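Local coordinates for pyruvate kinase (Cryptosporidium parvum, PDB 4DRS), which catalyses the final step of glycolysis, passing the phosphoryl group of phosphoenolpyruvate to ADP to give pyruvate and ATP, at the interface of chains A and B. Numbering follows the deposited sequence. Chains: chain A/B, Pyruvate kinase.

Contact 1: the interface of chains A and B. Residues chain A 294, 298, 306, 328; chain B 339, 342.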
loop_
_atom_site.group_PDB
_atom_site.type_symbol
_atom_site.label_atom_id
_atom_site.label_comp_id
_atom_site.label_asym_id
_atom_site.label_seq_id
_atom_site.Cartn_x
_atom_site.Cartn_y
_atom_site.Cartn_z
ATOM N N ARG A 294 -7.925 -0.238 36.568
ATOM C CA ARG A 294 -7.500 0.977 37.274
ATOM C C ARG A 294 -6.320 0.739 38.228
ATOM O O ARG A 294 -5.252 1.339 38.061
ATOM C CB ARG A 294 -8.701 1.596 38.008
ATOM C CG ARG A 294 -8.656 3.111 38.157
ATOM C CD ARG A 294 -10.006 3.744 37.822
ATOM N NE ARG A 294 -9.994 5.206 37.963
ATOM C CZ ARG A 294 -10.916 6.030 37.469
ATOM N NH1 ARG A 294 -11.948 5.562 36.780
ATOM N NH2 ARG A 294 -10.802 7.335 37.664
ATOM N N GLY A 298 -2.402 4.625 38.116
ATOM C CA GLY A 298 -2.600 6.075 38.133
ATOM C C GLY A 298 -1.852 6.833 39.218
ATOM O O GLY A 298 -1.971 8.056 39.318
ATOM N N ILE A 306 -1.388 6.975 31.017
ATOM C CA ILE A 306 -2.221 5.780 31.191
ATOM C C ILE A 306 -2.860 5.297 29.879
ATOM O O ILE A 306 -2.815 4.099 29.574
ATOM C CB ILE A 306 -3.292 5.972 32.296
ATOM C CG1 ILE A 306 -2.622 6.064 33.673
ATOM C CG2 ILE A 306 -4.298 4.826 32.291
ATOM C CD1 ILE A 306 -3.448 6.788 34.712
ATOM N N THR A 328 -12.005 0.145 33.127
ATOM C CA THR A 328 -11.534 1.247 33.971
ATOM C C THR A 328 -12.702 1.955 34.661
ATOM O O THR A 328 -12.588 3.117 35.061
ATOM C CB THR A 328 -10.677 2.255 33.171
ATOM O OG1 THR A 328 -11.359 2.620 31.963
ATOM C CG2 THR A 328 -9.320 1.651 32.821
ATOM N N ARG B 339 -8.175 16.854 39.748
ATOM C CA ARG B 339 -7.773 16.164 38.522
ATOM C C ARG B 339 -8.936 15.361 37.913
ATOM O O ARG B 339 -9.880 15.010 38.628
ATOM C CB ARG B 339 -6.563 15.268 38.807
ATOM C CG ARG B 339 -5.451 15.376 37.771
ATOM C CD ARG B 339 -4.168 14.720 38.248
ATOM N NE ARG B 339 -4.323 13.280 38.444
ATOM C CZ ARG B 339 -3.548 12.539 39.233
ATOM N NH1 ARG B 339 -2.549 13.093 39.916
ATOM N NH2 ARG B 339 -3.772 11.237 39.342
ATOM N N ARG B 342 -10.111 8.971 34.067
ATOM C CA ARG B 342 -9.601 8.383 32.828
ATOM C C ARG B 342 -10.388 8.768 31.580
ATOM O O ARG B 342 -9.813 9.302 30.627
ATOM C CB ARG B 342 -9.536 6.861 32.957
ATOM C CG ARG B 342 -8.281 6.362 33.645
ATOM C CD ARG B 342 -8.544 5.075 34.407
ATOM N NE ARG B 342 -7.333 4.562 35.047
ATOM C CZ ARG B 342 -6.788 5.063 36.155
ATOM N NH1 ARG B 342 -7.333 6.107 36.772
ATOM N NH2 ARG B 342 -5.687 4.515 36.653
#
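The flat guanidinium of B:Arg342 is held between an arginine and an isoleucine of chain A. A:Arg294 CG lies over the centre of one face, 3.4 Å from B:Arg342 CZ. The opposite face takes the A:Ile306 methyl CD1, 4.0 Å from B:Arg342 CZ and shifted toward the rim, so both faces carry carbon. Lower on the arginine, its CD methylene packs 3.7 Å from A:Thr328 CB. A bend at chi2 (149°) of B:Arg342, followed by an extended chi3, sends the chain over A:Thr328 and delivers its flat end between the two partners. Outward from this core, the guanidinium planes of A:Arg294 and B:Arg342 are turned 36° apart. A:Arg294 NE comes within 3.1 Å of B:Arg342 NH1, but its N-H points elsewhere, so the evidence is for packing and not a bond. A:Arg294 is steadied within its own chain: NH1 donates to A:Thr328 O at 3.1 Å, tilted slightly from the guanidinium plane. At the rim, B:Arg342 NH2 is 3.5 Å from the carbonyl A:Arg294 O, too long to count as a bond. B:Arg339 NH2 lies 3.7 Å from A:Gly298 O, approximately, since this arginine is poorly ordered. In the fold, B:Arg342 opens helix 342-354 of one barrel domain and reaches the loop after strand 289-293, short helix 297-300, the start of helix 306-320 and the loop after strand 324-327 of the other, probably near the active site.

Contact 2: the interface of chains A and B. Residues chain A 298, 303-304; chain B 339, 345.
A:Pro303 meets chain B through two neighbouring ring carbons, CB against a methionine and CG against an arginine. The methionine side is the better packed, judged by the several atoms of A:Pro303 and A:Glu304 that one methyl touches and by the poor order of the arginine opposite. The terminal methyl CE of B:Met345 stands over the face of the peptide link joining A:Pro303 to A:Glu304, with CE 3.6 Å from A:Pro303 C. It is equally near the next backbone atom, at 3.6 Å from A:Glu304 N. The same methyl is 3.7 Å from A:Pro303 CB and 3.8 Å from A:Glu304 CA, so one carbon fills the angle between ring and main chain. The sulfur lies farther back, SD being 3.9 Å from A:Pro303 O. An almost straight chi2 carries B:Met345 out from its helix, and the turn at chi3 (95°) then swings CE toward the peptide.

The arginine side rests on one proline carbon and is less certain. A:Pro303 CG projects over the centre of one face of the B:Arg339 guanidinium, 3.4 Å from CZ, and the two side chains cross at about a right angle. A bend at chi3 (64°) turns this face to the proline. B:Arg339 is poorly ordered, however, so the overlay shows where the group tends to lie better than it shows a fixed stack. A:Glu304 marks another loose margin: it loses merely 6 Å² to the partner, its backbone makes the approach to the methyl, and its carboxylate is directed away from B:Met345. A:Pro303 gives up more surface than any other residue of the patch, 67 Å².

In the fold, A:Pro303 and A:Glu304 belong to the 3-10 turn 303-305, just ahead of helix 306-320. They face the first turn of helix 342-354, which holds B:Met345, and the preceding loop with B:Arg339, both in the barrel domain of the other subunit.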
loop_
_atom_site.group_PDB
_atom_site.type_symbol
_atom_site.label_atom_id
_atom_site.label_comp_id
_atom_site.label_asym_id
_atom_site.label_seq_id
_atom_site.Cartn_x
_atom_site.Cartn_y
_atom_site.Cartn_z
ATOM N N GLY A 298 -2.402 4.625 38.116
ATOM C CA GLY A 298 -2.600 6.075 38.133
ATOM C C GLY A 298 -1.852 6.833 39.218
ATOM O O GLY A 298 -1.971 8.056 39.318
ATOM N N PRO A 303 -0.544 10.496 34.872
ATOM C CA PRO A 303 -1.897 10.147 34.418
ATOM C C PRO A 303 -2.123 10.346 32.919
ATOM O O PRO A 303 -2.955 9.654 32.328
ATOM C CB PRO A 303 -2.795 11.097 35.217
ATOM C CG PRO A 303 -1.980 11.475 36.407
ATOM C CD PRO A 303 -0.575 11.555 35.896
ATOM N N GLU A 304 -1.391 11.278 32.316
ATOM C CA GLU A 304 -1.466 11.492 30.873
ATOM C C GLU A 304 -0.892 10.313 30.086
ATOM O O GLU A 304 -1.102 10.214 28.883
ATOM C CB GLU A 304 -0.785 12.810 30.459
ATOM C CG GLU A 304 0.742 12.803 30.483
ATOM C CD GLU A 304 1.327 13.469 31.717
ATOM O OE1 GLU A 304 0.658 13.480 32.775
ATOM O OE2 GLU A 304 2.464 13.986 31.625
ATOM N N ARG B 339 -8.175 16.854 39.748
ATOM C CA ARG B 339 -7.773 16.164 38.522
ATOM C C ARG B 339 -8.936 15.361 37.913
ATOM O O ARG B 339 -9.880 15.010 38.628
ATOM C CB ARG B 339 -6.563 15.268 38.807
ATOM C CG ARG B 339 -5.451 15.376 37.771
ATOM C CD ARG B 339 -4.168 14.720 38.248
ATOM N NE ARG B 339 -4.323 13.280 38.444
ATOM C CZ ARG B 339 -3.548 12.539 39.233
ATOM N NH1 ARG B 339 -2.549 13.093 39.916
ATOM N NH2 ARG B 339 -3.772 11.237 39.342
ATOM N N MET B 345 -9.736 12.172 30.072
ATOM C CA MET B 345 -8.417 12.323 29.471
ATOM C C MET B 345 -8.335 11.571 28.148
ATOM O O MET B 345 -7.787 12.089 27.173
ATOM C CB MET B 345 -7.319 11.834 30.423
ATOM C CG MET B 345 -7.234 12.607 31.729
ATOM S SD MET B 345 -6.020 11.920 32.875
ATOM C CE MET B 345 -4.596 12.934 32.503
#

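Contacts 1 and 2 are adjoining parts of one patch, their C-alpha centres about 5 Å apart, and they share A:Gly298 and B:Arg339. Chain B supplies both from helix 342-354 and the loop before it. Chain A answers with residues spread along the segment from 294 to the start of helix 306-320, joined in contact 1 by the loop after strand 324-327. Because the interface is two-fold symmetric, each contact recurs with the chains exchanged. In the deposited four-chain assembly this pairing of barrel domains could couple movements of one subunit to the catalytic region of its neighbour, as suits an allosteric enzyme.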